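Local coordinates for protein transcriptional activator II (Enterobacteria phage lambda, PDB 1ZS4) that activates transcription from phage promoters as a DNA-binding homotetramer, so that the infecting virus can establish its latent state, at residues C[8-13]-C[59-64]; C[16-21]-C[47-52]; C[32-37]-C[42-47]. All coordinates share one frame; numbering follows the deposited sequence.

Contact 1 (C[8-13]-C[59-64]); sequences RNEALR and LEWGVV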
loop_
_atom_site.group_PDB
_atom_site.type_symbol
_atom_site.label_atom_id
_atom_site.label_comp_id
_atom_site.label_asym_id
_atom_site.label_seq_id
_atom_site.Cartn_x
_atom_site.Cartn_y
_atom_site.Cartn_z
ATOM N N ARG C 8 -9.445 -22.559 -2.621
ATOM C CA ARG C 8 -8.606 -23.393 -1.764
ATOM C C ARG C 8 -7.962 -24.537 -2.541
ATOM O O ARG C 8 -6.801 -24.888 -2.287
ATOM C CB ARG C 8 -9.388 -23.909 -0.544
ATOM C CG ARG C 8 -10.489 -24.916 -0.820
ATOM C CD ARG C 8 -11.258 -25.184 0.478
ATOM N NE ARG C 8 -11.989 -26.445 0.416
ATOM C CZ ARG C 8 -12.640 -26.975 1.444
ATOM N NH1 ARG C 8 -12.655 -26.344 2.612
ATOM N NH2 ARG C 8 -13.257 -28.142 1.309
ATOM N N ASN C 9 -8.689 -25.120 -3.494
ATOM C CA ASN C 9 -8.102 -26.207 -4.284
ATOM C C ASN C 9 -7.005 -25.633 -5.176
ATOM O O ASN C 9 -5.985 -26.273 -5.398
ATOM C CB ASN C 9 -9.162 -26.905 -5.141
ATOM C CG ASN C 9 -10.035 -27.855 -4.328
ATOM O OD1 ASN C 9 -9.803 -28.063 -3.140
ATOM N ND2 ASN C 9 -11.033 -28.450 -4.975
ATOM N N GLU C 10 -7.211 -24.428 -5.705
ATOM C CA GLU C 10 -6.169 -23.818 -6.531
ATOM C C GLU C 10 -4.918 -23.508 -5.697
ATOM O O GLU C 10 -3.808 -23.617 -6.190
ATOM C CB GLU C 10 -6.676 -22.529 -7.189
ATOM C CG GLU C 10 -7.450 -22.790 -8.465
ATOM C CD GLU C 10 -6.588 -23.484 -9.514
ATOM O OE1 GLU C 10 -6.786 -24.695 -9.747
ATOM O OE2 GLU C 10 -5.699 -22.820 -10.092
ATOM N N ALA C 11 -5.098 -23.137 -4.440
ATOM C CA ALA C 11 -3.940 -22.856 -3.577
ATOM C C ALA C 11 -3.141 -24.146 -3.415
ATOM O O ALA C 11 -1.913 -24.142 -3.489
ATOM C CB ALA C 11 -4.388 -22.359 -2.214
ATOM N N LEU C 12 -3.845 -25.253 -3.201
ATOM C CA LEU C 12 -3.189 -26.546 -3.043
ATOM C C LEU C 12 -2.467 -26.923 -4.334
ATOM O O LEU C 12 -1.357 -27.452 -4.301
ATOM C CB LEU C 12 -4.221 -27.624 -2.668
ATOM C CG LEU C 12 -4.768 -27.506 -1.227
ATOM C CD1 LEU C 12 -6.054 -28.304 -1.083
ATOM C CD2 LEU C 12 -3.701 -27.984 -0.214
ATOM N N ARG C 13 -3.093 -26.640 -5.473
ATOM C CA ARG C 13 -2.477 -26.956 -6.771
ATOM C C ARG C 13 -1.195 -26.145 -7.007
ATOM O O ARG C 13 -0.187 -26.667 -7.504
ATOM C CB ARG C 13 -3.439 -26.661 -7.922
ATOM C CG ARG C 13 -2.847 -27.032 -9.284
ATOM C CD ARG C 13 -3.761 -26.637 -10.443
ATOM N NE ARG C 13 -3.739 -25.187 -10.652
ATOM C CZ ARG C 13 -2.704 -24.534 -11.170
ATOM N NH1 ARG C 13 -1.614 -25.198 -11.536
ATOM N NH2 ARG C 13 -2.754 -23.215 -11.319
ATOM N N LEU C 59 -5.510 -14.414 -6.664
ATOM C CA LEU C 59 -5.267 -13.572 -7.830
ATOM C C LEU C 59 -5.690 -14.204 -9.154
ATOM O O LEU C 59 -5.852 -13.493 -10.145
ATOM C CB LEU C 59 -3.796 -13.148 -7.901
ATOM C CG LEU C 59 -3.349 -12.259 -6.731
ATOM C CD1 LEU C 59 -1.867 -11.958 -6.829
ATOM C CD2 LEU C 59 -4.169 -10.967 -6.733
ATOM N N GLU C 60 -5.880 -15.521 -9.181
ATOM C CA GLU C 60 -6.292 -16.177 -10.419
ATOM C C GLU C 60 -7.709 -15.764 -10.815
ATOM O O GLU C 60 -8.075 -15.859 -11.994
ATOM C CB GLU C 60 -6.228 -17.711 -10.290
ATOM C CG GLU C 60 -4.821 -18.298 -10.236
ATOM C CD GLU C 60 -4.834 -19.821 -10.323
ATOM O OE1 GLU C 60 -5.771 -20.431 -9.768
ATOM O OE2 GLU C 60 -3.909 -20.410 -10.933
ATOM N N TRP C 61 -8.499 -15.305 -9.848
ATOM C CA TRP C 61 -9.880 -14.896 -10.120
ATOM C C TRP C 61 -10.009 -13.493 -10.711
ATOM O O TRP C 61 -11.112 -13.056 -11.052
ATOM C CB TRP C 61 -10.726 -15.017 -8.850
ATOM C CG TRP C 61 -11.402 -16.361 -8.723
ATOM C CD1 TRP C 61 -12.745 -16.611 -8.810
ATOM C CD2 TRP C 61 -10.772 -17.636 -8.511
ATOM N NE1 TRP C 61 -12.991 -17.962 -8.667
ATOM C CE2 TRP C 61 -11.799 -18.612 -8.483
ATOM C CE3 TRP C 61 -9.446 -18.047 -8.346
ATOM C CZ2 TRP C 61 -11.535 -19.973 -8.292
ATOM C CZ3 TRP C 61 -9.183 -19.406 -8.155
ATOM C CH2 TRP C 61 -10.225 -20.350 -8.130
ATOM N N GLY C 62 -8.885 -12.794 -10.829
ATOM C CA GLY C 62 -8.888 -11.468 -11.428
ATOM C C GLY C 62 -9.810 -10.455 -10.787
ATOM O O GLY C 62 -10.095 -10.539 -9.598
ATOM N N VAL C 63 -10.279 -9.500 -11.590
ATOM C CA VAL C 63 -11.152 -8.433 -11.109
ATOM C C VAL C 63 -12.491 -8.441 -11.848
ATOM O O VAL C 63 -12.521 -8.292 -13.067
ATOM C CB VAL C 63 -10.475 -7.052 -11.326
ATOM C CG1 VAL C 63 -11.308 -5.955 -10.693
ATOM C CG2 VAL C 63 -9.057 -7.063 -10.728
ATOM N N VAL C 64 -13.587 -8.616 -11.117
ATOM C CA VAL C 64 -14.912 -8.633 -11.748
ATOM C C VAL C 64 -15.280 -7.219 -12.215
ATOM O O VAL C 64 -14.776 -6.231 -11.680
ATOM C CB VAL C 64 -16.000 -9.157 -10.776
ATOM C CG1 VAL C 64 -15.710 -10.609 -10.403
ATOM C CG2 VAL C 64 -16.056 -8.291 -9.522
#
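A polar surface contact joins Glu10 and Arg13 of helix 7-25 to Glu60 and Trp61, in the turn that follows helix 49-59. Both carboxylates meet the edge of the Arg13 guanidinium, near its plane. Side-on, Arg13 NE and NH2 both reach Glu10 OE2, at 3.1 Å and 3.2 Å; they come from the same face of the carboxylate, and OE2 lies in the guanidinium plane. Across the contact Arg13 NH2 also meets Glu60 OE2 at 3.1 Å, a salt bridge whose hydrogen bond is weak and bent (129°). The two carboxylates are nearly coplanar, 16° between their planes, and Glu10 OE2 comes within 2.4 Å of Glu60 OE1; so short a separation suggests that one acid probably keeps a proton, with the arginine offsetting the remaining charge. With CG anti to the carbonyl carbon (chi1 -83°), Glu10 lays CG at the edge of the Trp61 ring, 3.7 Å from CH2; the bend at chi2 turns the carboxylate aside to Arg13 and Glu60. Lys7 makes a cation-pi contact with the same indole. Gly62 N bonds to Leu59 O in a type I beta turn. The whole is a surface salt-bridge network of Glu10, Arg13 and Glu60 between a helix and the turn after another.

Contact 2 (C[16-21]-C[47-52]); sequences SALLNK and DWIPKF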
loop_
_atom_site.group_PDB
_atom_site.type_symbol
_atom_site.label_atom_id
_atom_site.label_comp_id
_atom_site.label_asym_id
_atom_site.label_seq_id
_atom_site.Cartn_x
_atom_site.Cartn_y
_atom_site.Cartn_z
ATOM N N SER C 16 1.670 -27.214 -4.634
ATOM C CA SER C 16 2.285 -28.438 -5.129
ATOM C C SER C 16 3.255 -28.121 -6.264
ATOM O O SER C 16 4.391 -28.630 -6.293
ATOM C CB SER C 16 1.212 -29.433 -5.607
ATOM O OG SER C 16 1.842 -30.555 -6.217
ATOM N N ALA C 17 2.810 -27.279 -7.202
ATOM C CA ALA C 17 3.643 -26.894 -8.341
ATOM C C ALA C 17 4.901 -26.156 -7.896
ATOM O O ALA C 17 5.990 -26.402 -8.412
ATOM C CB ALA C 17 2.854 -26.014 -9.299
ATOM N N LEU C 18 4.738 -25.226 -6.960
ATOM C CA LEU C 18 5.888 -24.472 -6.475
ATOM C C LEU C 18 6.884 -25.369 -5.754
ATOM O O LEU C 18 8.074 -25.312 -6.029
ATOM C CB LEU C 18 5.435 -23.354 -5.531
ATOM C CG LEU C 18 4.706 -22.171 -6.168
ATOM C CD1 LEU C 18 4.205 -21.260 -5.045
ATOM C CD2 LEU C 18 5.628 -21.417 -7.131
ATOM N N LEU C 19 6.402 -26.208 -4.846
ATOM C CA LEU C 19 7.310 -27.075 -4.097
ATOM C C LEU C 19 8.020 -28.029 -5.055
ATOM O O LEU C 19 9.203 -28.325 -4.868
ATOM C CB LEU C 19 6.554 -27.854 -3.017
ATOM C CG LEU C 19 6.068 -26.989 -1.849
ATOM C CD1 LEU C 19 5.277 -27.834 -0.867
ATOM C CD2 LEU C 19 7.273 -26.349 -1.146
ATOM N N ASN C 20 7.320 -28.504 -6.083
ATOM C CA ASN C 20 7.969 -29.407 -7.041
ATOM C C ASN C 20 9.042 -28.679 -7.863
ATOM O O ASN C 20 10.082 -29.256 -8.173
ATOM C CB ASN C 20 6.940 -30.038 -7.984
ATOM C CG ASN C 20 7.580 -30.986 -8.985
ATOM O OD1 ASN C 20 8.186 -31.993 -8.601
ATOM N ND2 ASN C 20 7.464 -30.664 -10.276
ATOM N N LYS C 21 8.800 -27.417 -8.209
ATOM C CA LYS C 21 9.785 -26.661 -8.978
ATOM C C LYS C 21 11.047 -26.474 -8.139
ATOM O O LYS C 21 12.167 -26.612 -8.642
ATOM C CB LYS C 21 9.210 -25.315 -9.416
ATOM C CG LYS C 21 8.343 -25.424 -10.673
ATOM C CD LYS C 21 7.632 -24.108 -10.971
ATOM C CE LYS C 21 7.038 -24.066 -12.383
ATOM N NZ LYS C 21 8.070 -23.693 -13.414
ATOM N N ASP C 47 6.959 -21.922 6.113
ATOM C CA ASP C 47 6.554 -20.611 6.588
ATOM C C ASP C 47 5.914 -19.653 5.607
ATOM O O ASP C 47 5.134 -18.796 6.025
ATOM C CB ASP C 47 7.767 -19.907 7.218
ATOM C CG ASP C 47 8.332 -20.664 8.407
ATOM O OD1 ASP C 47 7.574 -21.439 9.038
ATOM O OD2 ASP C 47 9.537 -20.478 8.713
ATOM N N TRP C 48 6.235 -19.781 4.321
ATOM C CA TRP C 48 5.726 -18.841 3.321
ATOM C C TRP C 48 5.021 -19.384 2.103
ATOM O O TRP C 48 4.139 -18.729 1.564
ATOM C CB TRP C 48 6.860 -17.929 2.826
ATOM C CG TRP C 48 7.323 -16.991 3.878
ATOM C CD1 TRP C 48 8.490 -17.059 4.592
ATOM C CD2 TRP C 48 6.579 -15.900 4.424
ATOM N NE1 TRP C 48 8.507 -16.079 5.563
ATOM C CE2 TRP C 48 7.348 -15.354 5.482
ATOM C CE3 TRP C 48 5.332 -15.333 4.130
ATOM C CZ2 TRP C 48 6.907 -14.271 6.246
ATOM C CZ3 TRP C 48 4.889 -14.254 4.889
ATOM C CH2 TRP C 48 5.678 -13.734 5.938
ATOM N N ILE C 49 5.428 -20.556 1.631
ATOM C CA ILE C 49 4.785 -21.104 0.453
ATOM C C ILE C 49 3.268 -21.247 0.648
ATOM O O ILE C 49 2.493 -20.960 -0.274
ATOM C CB ILE C 49 5.459 -22.434 0.060
ATOM C CG1 ILE C 49 6.855 -22.137 -0.504
ATOM C CG2 ILE C 49 4.605 -23.184 -0.935
ATOM C CD1 ILE C 49 6.829 -21.426 -1.866
ATOM N N PRO C 50 2.807 -21.685 1.841
ATOM C CA PRO C 50 1.348 -21.784 1.977
ATOM C C PRO C 50 0.666 -20.417 1.762
ATOM O O PRO C 50 -0.382 -20.322 1.100
ATOM C CB PRO C 50 1.172 -22.282 3.408
ATOM C CG PRO C 50 2.381 -23.198 3.591
ATOM C CD PRO C 50 3.496 -22.368 2.956
ATOM N N LYS C 51 1.256 -19.362 2.324
ATOM C CA LYS C 51 0.673 -18.020 2.202
ATOM C C LYS C 51 0.781 -17.494 0.782
ATOM O O LYS C 51 -0.197 -16.974 0.240
ATOM C CB LYS C 51 1.347 -17.044 3.180
ATOM C CG LYS C 51 1.043 -17.337 4.649
ATOM C CD LYS C 51 1.856 -16.434 5.582
ATOM C CE LYS C 51 1.506 -16.680 7.057
ATOM N NZ LYS C 51 2.292 -15.778 7.957
ATOM N N PHE C 52 1.963 -17.633 0.189
ATOM C CA PHE C 52 2.220 -17.204 -1.182
ATOM C C PHE C 52 1.221 -17.923 -2.093
ATOM O O PHE C 52 0.667 -17.333 -3.037
ATOM C CB PHE C 52 3.628 -17.621 -1.642
ATOM C CG PHE C 52 4.772 -16.841 -1.019
ATOM C CD1 PHE C 52 6.080 -17.346 -1.095
ATOM C CD2 PHE C 52 4.568 -15.618 -0.392
ATOM C CE1 PHE C 52 7.171 -16.638 -0.547
ATOM C CE2 PHE C 52 5.653 -14.895 0.161
ATOM C CZ PHE C 52 6.953 -15.412 0.080
#
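Ile49 faces Leu18 and Leu19 across the buried interface of helices 7-25 and 49-59, an apolar helix-helix contact in the all-helical helix-turn-helix subunit of this activator. One isoleucine serves both leucines by dividing its branches. CG1 is anti to the carbonyl carbon (chi1 -71°), which carries the longer arm with its terminal CD1 to Leu18, while the CG2 methyl is left to meet Leu19. The Leu18 side chain runs at a slant to that of Ile49, methyl against methyl, with CD1 of Leu18 4.1 Å from CD1 of Ile49. Leu19 instead passes Ile49 in the opposite direction, and its CG lies 4.2 Å from Ile49 CG2. CA of Leu18 and CA of Ile49 are 7.8 Å apart, and only side chains bridge the segments; no hydrogen bond crosses. Ile49 opens helix 49-59 directly after Trp48, the N-cap residue, and the first turn is closed by the bond from Phe52 N to Trp48 O. Phe52 directs its ring away from segment 16-21 and stacks on Phe52 of the second subunit, where Trp61 of that subunit also covers Leu18 and Ile49 touches its Leu55. The apolar layer therefore continues into the dimer interface. On the Phe52 ring, one face is covered within the segment by Trp48 CB, which stands 3.6 Å above the plane and is offset toward the rim. The second methyl contact of Ile49 is that of its CG2 with Leu19 CD2, at 4.1 Å.

Contact 3 (C[32-37]-C[42-47]); sequences EAVGVD and SRWKRD. With nucleotides of chain A; nucleotides of chain B.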
loop_
_atom_site.group_PDB
_atom_site.type_symbol
_atom_site.label_atom_id
_atom_site.label_comp_id
_atom_site.label_asym_id
_atom_site.label_seq_id
_atom_site.Cartn_x
_atom_site.Cartn_y
_atom_site.Cartn_z
ATOM N N GLU C 32 20.945 -20.601 -3.875
ATOM C CA GLU C 32 22.023 -19.878 -4.540
ATOM C C GLU C 32 21.492 -18.846 -5.516
ATOM O O GLU C 32 22.002 -17.723 -5.576
ATOM C CB GLU C 32 22.930 -20.850 -5.286
ATOM C CG GLU C 32 23.749 -21.725 -4.368
ATOM C CD GLU C 32 24.539 -22.777 -5.131
ATOM O OE1 GLU C 32 24.732 -22.616 -6.362
ATOM O OE2 GLU C 32 24.981 -23.761 -4.497
ATOM N N ALA C 33 20.466 -19.222 -6.276
ATOM C CA ALA C 33 19.898 -18.313 -7.264
ATOM C C ALA C 33 19.122 -17.159 -6.617
ATOM O O ALA C 33 19.191 -16.021 -7.075
ATOM C CB ALA C 33 19.005 -19.096 -8.241
ATOM N N VAL C 34 18.396 -17.448 -5.540
ATOM C CA VAL C 34 17.615 -16.421 -4.858
ATOM C C VAL C 34 18.482 -15.504 -4.018
ATOM O O VAL C 34 18.171 -14.326 -3.835
ATOM C CB VAL C 34 16.543 -17.072 -3.974
ATOM C CG1 VAL C 34 15.873 -16.026 -3.073
ATOM C CG2 VAL C 34 15.513 -17.735 -4.869
ATOM N N GLY C 35 19.573 -16.046 -3.504
ATOM C CA GLY C 35 20.455 -15.243 -2.687
ATOM C C GLY C 35 20.237 -15.337 -1.186
ATOM O O GLY C 35 20.381 -14.337 -0.481
ATOM N N VAL C 36 19.850 -16.515 -0.695
ATOM C CA VAL C 36 19.671 -16.734 0.741
ATOM C C VAL C 36 20.264 -18.112 1.020
ATOM O O VAL C 36 20.670 -18.812 0.094
ATOM C CB VAL C 36 18.174 -16.730 1.177
ATOM C CG1 VAL C 36 17.554 -15.349 0.954
ATOM C CG2 VAL C 36 17.404 -17.783 0.390
ATOM N N ASP C 37 20.320 -18.508 2.283
ATOM C CA ASP C 37 20.885 -19.819 2.614
ATOM C C ASP C 37 19.895 -20.921 2.271
ATOM O O ASP C 37 18.693 -20.673 2.188
ATOM C CB ASP C 37 21.219 -19.897 4.103
ATOM C CG ASP C 37 22.132 -21.064 4.426
ATOM O OD1 ASP C 37 21.660 -22.116 4.886
ATOM O OD2 ASP C 37 23.348 -20.930 4.212
ATOM N N SER C 42 14.498 -23.905 2.596
ATOM C CA SER C 42 13.903 -25.036 3.298
ATOM C C SER C 42 12.768 -24.567 4.214
ATOM O O SER C 42 11.640 -25.083 4.159
ATOM C CB SER C 42 14.981 -25.751 4.128
ATOM O OG SER C 42 14.468 -26.899 4.774
ATOM N N ARG C 43 13.052 -23.565 5.046
ATOM C CA ARG C 43 12.044 -23.072 5.972
ATOM C C ARG C 43 10.890 -22.346 5.299
ATOM O O ARG C 43 9.752 -22.420 5.774
ATOM C CB ARG C 43 12.707 -22.204 7.051
ATOM C CG ARG C 43 13.434 -23.085 8.075
ATOM C CD ARG C 43 14.308 -22.353 9.096
ATOM N NE ARG C 43 14.600 -23.289 10.188
ATOM C CZ ARG C 43 15.812 -23.630 10.613
ATOM N NH1 ARG C 43 16.897 -23.106 10.052
ATOM N NH2 ARG C 43 15.929 -24.530 11.589
ATOM N N TRP C 44 11.166 -21.668 4.187
ATOM C CA TRP C 44 10.116 -20.950 3.470
ATOM C C TRP C 44 9.035 -21.924 2.981
ATOM O O TRP C 44 7.873 -21.542 2.878
ATOM C CB TRP C 44 10.672 -20.177 2.269
ATOM C CG TRP C 44 11.498 -18.941 2.586
ATOM C CD1 TRP C 44 11.879 -18.488 3.816
ATOM C CD2 TRP C 44 12.101 -18.060 1.626
ATOM N NE1 TRP C 44 12.703 -17.378 3.685
ATOM C CE2 TRP C 44 12.850 -17.096 2.349
ATOM C CE3 TRP C 44 12.079 -17.993 0.223
ATOM C CZ2 TRP C 44 13.577 -16.077 1.712
ATOM C CZ3 TRP C 44 12.798 -16.983 -0.412
ATOM C CH2 TRP C 44 13.539 -16.034 0.339
ATOM N N LYS C 45 9.414 -23.164 2.678
ATOM C CA LYS C 45 8.441 -24.165 2.220
ATOM C C LYS C 45 7.315 -24.315 3.231
ATOM O O LYS C 45 6.164 -24.585 2.875
ATOM C CB LYS C 45 9.133 -25.528 2.037
ATOM C CG LYS C 45 10.238 -25.520 0.999
ATOM C CD LYS C 45 10.963 -26.854 0.981
ATOM C CE LYS C 45 12.122 -26.835 0.010
ATOM N NZ LYS C 45 13.014 -28.058 0.124
ATOM N N ARG C 46 7.658 -24.131 4.500
ATOM C CA ARG C 46 6.722 -24.259 5.604
ATOM C C ARG C 46 6.106 -22.934 6.016
ATOM O O ARG C 46 4.903 -22.821 6.224
ATOM C CB ARG C 46 7.448 -24.859 6.812
ATOM C CG ARG C 46 6.631 -24.929 8.117
ATOM C CD ARG C 46 7.565 -25.244 9.291
ATOM N NE ARG C 46 8.440 -24.098 9.531
ATOM C CZ ARG C 46 9.610 -24.147 10.156
ATOM N NH1 ARG C 46 10.077 -25.302 10.626
ATOM N NH2 ARG C 46 10.317 -23.033 10.298
ATOM N N ASP C 47 6.959 -21.922 6.113
ATOM C CA ASP C 47 6.554 -20.611 6.588
ATOM C C ASP C 47 5.914 -19.653 5.607
ATOM O O ASP C 47 5.134 -18.796 6.025
ATOM C CB ASP C 47 7.767 -19.907 7.218
ATOM C CG ASP C 47 8.332 -20.664 8.407
ATOM O OD1 ASP C 47 7.574 -21.439 9.038
ATOM O OD2 ASP C 47 9.537 -20.478 8.713
ATOM P P DT A 8 13.955 -29.955 2.951
ATOM O OP1 DT A 8 12.569 -30.495 2.889
ATOM O OP2 DT A 8 14.197 -28.544 2.583
ATOM O "O5'" DT A 8 14.489 -30.247 4.426
ATOM C "C5'" DT A 8 14.490 -31.588 4.898
ATOM C "C4'" DT A 8 14.795 -31.697 6.378
ATOM O "O4'" DT A 8 16.208 -31.444 6.628
ATOM C "C3'" DT A 8 14.055 -30.704 7.277
ATOM O "O3'" DT A 8 13.782 -31.346 8.536
ATOM C "C2'" DT A 8 15.034 -29.539 7.383
ATOM C "C1'" DT A 8 16.372 -30.269 7.415
ATOM N N1 DT A 8 17.610 -29.568 6.971
ATOM C C2 DT A 8 18.748 -29.718 7.753
ATOM O O2 DT A 8 18.775 -30.357 8.800
ATOM N N3 DT A 8 19.864 -29.087 7.263
ATOM C C4 DT A 8 19.956 -28.332 6.116
ATOM O O4 DT A 8 21.024 -27.828 5.798
ATOM C C5 DT A 8 18.731 -28.195 5.357
ATOM C C7 DT A 8 18.757 -27.370 4.105
ATOM C C6 DT A 8 17.632 -28.812 5.812
ATOM P P DT A 9 12.912 -30.602 9.656
ATOM O OP1 DT A 9 12.063 -31.661 10.257
ATOM O OP2 DT A 9 12.284 -29.365 9.138
ATOM O "O5'" DT A 9 14.023 -30.192 10.727
ATOM C "C5'" DT A 9 14.926 -31.184 11.179
ATOM C "C4'" DT A 9 15.877 -30.664 12.233
ATOM O "O4'" DT A 9 17.006 -29.978 11.627
ATOM C "C3'" DT A 9 15.269 -29.642 13.198
ATOM O "O3'" DT A 9 15.960 -29.792 14.439
ATOM C "C2'" DT A 9 15.597 -28.313 12.530
ATOM C "C1'" DT A 9 16.989 -28.604 11.991
ATOM N N1 DT A 9 17.532 -27.807 10.874
ATOM C C2 DT A 9 18.899 -27.600 10.835
ATOM O O2 DT A 9 19.673 -28.020 11.678
ATOM N N3 DT A 9 19.336 -26.884 9.758
ATOM C C4 DT A 9 18.574 -26.369 8.737
ATOM O O4 DT A 9 19.121 -25.770 7.817
ATOM C C5 DT A 9 17.152 -26.604 8.845
ATOM C C7 DT A 9 16.243 -26.066 7.781
ATOM C C6 DT A 9 16.705 -27.299 9.898
ATOM P P DG B 18 20.713 -15.642 4.824
ATOM O OP1 DG B 18 21.336 -14.958 3.673
ATOM O OP2 DG B 18 19.880 -16.862 4.587
ATOM O "O5'" DG B 18 21.897 -16.079 5.801
ATOM C "C5'" DG B 18 22.841 -15.106 6.230
ATOM C "C4'" DG B 18 24.042 -15.755 6.883
ATOM O "O4'" DG B 18 23.648 -16.382 8.131
ATOM C "C3'" DG B 18 24.702 -16.867 6.076
ATOM O "O3'" DG B 18 26.111 -16.825 6.322
ATOM C "C2'" DG B 18 23.977 -18.114 6.555
ATOM C "C1'" DG B 18 23.677 -17.804 8.020
ATOM N N9 DG B 18 22.389 -18.312 8.491
ATOM C C8 DG B 18 21.200 -18.346 7.791
ATOM N N7 DG B 18 20.222 -18.889 8.468
ATOM C C5 DG B 18 20.798 -19.226 9.691
ATOM C C6 DG B 18 20.232 -19.851 10.843
ATOM O O6 DG B 18 19.061 -20.242 11.028
ATOM N N1 DG B 18 21.174 -20.008 11.850
ATOM C C2 DG B 18 22.484 -19.612 11.778
ATOM N N2 DG B 18 23.228 -19.864 12.866
ATOM N N3 DG B 18 23.024 -19.022 10.723
ATOM C C4 DG B 18 22.130 -18.866 9.721
#
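The DNA-binding helix-turn-helix is packed here around Trp44 of helix 38-47, whose indole rests against Val34 and Val36 at the end of helix 27-34 and in the turn after it. The valines come from the direction opposite to the tryptophan and each offers its CG1. CG1 of Val34 is 4.1 Å from CH2 of Trp44, and CG1 of Val36 is 4.1 Å from CZ2, so both methyls gather at the six-membered ring. A chi2 of 5° carries that ring toward the turn; NE1 of the indole bonds to a DNA phosphate. Gly35, with positive phi, is the first residue past the end of helix 27-34 and separates the two valines. Asp37 then caps helix 38-47, its OD1 accepting from Ser39 N, while its own backbone N donates to OP2 of DG18 of chain B at 2.9 Å, nearly straight at 162°.

In this motif helix 38-47 is the recognition helix, and Ser42, Arg43 and Lys45 set it against the DNA. OP2 of DT8 of chain A is gripped from two residues: Ser42 OG donates at 2.8 Å, with OG anti to the backbone N (chi1 -177°), and the extended Lys45 brings NZ to the same oxygen, also at 2.8 Å. Thr27 OG1 is a second partner of that ammonium. Arg43 lays one face of its guanidinium over the thymine of DT9 of chain A, with DT9 C5 3.4 Å above the guanidinium plane, offset toward its rim, and its NH2 bonds to N7 of a guanine. Ser42 OG also lies 3.6 Å from the DT9 methyl, C7.

Overall arrangement
Contacts 1 and 2 both join helix 7-25 to the part of the chain formed by helix 49-59 and the turn after it, but with different chemistry: two carboxyl groups, an arginine and the edge of an indole at the surface in contact 1, aliphatic side chains alone in the buried contact 2, at the start of helix 49-59. Contact 3, partly buried, lies inside the loop closed by contact 2 and combines an apolar face between helices with polar and charged groups directed at DNA. It adjoins contact 2 through Asp47, a probable Ile49 N to Trp44 O hydrogen bond and packing of Leu19 on Lys45. Contact 1 stays about 10 Å from contact 3 at nearest atoms. All three also touch the second subunit.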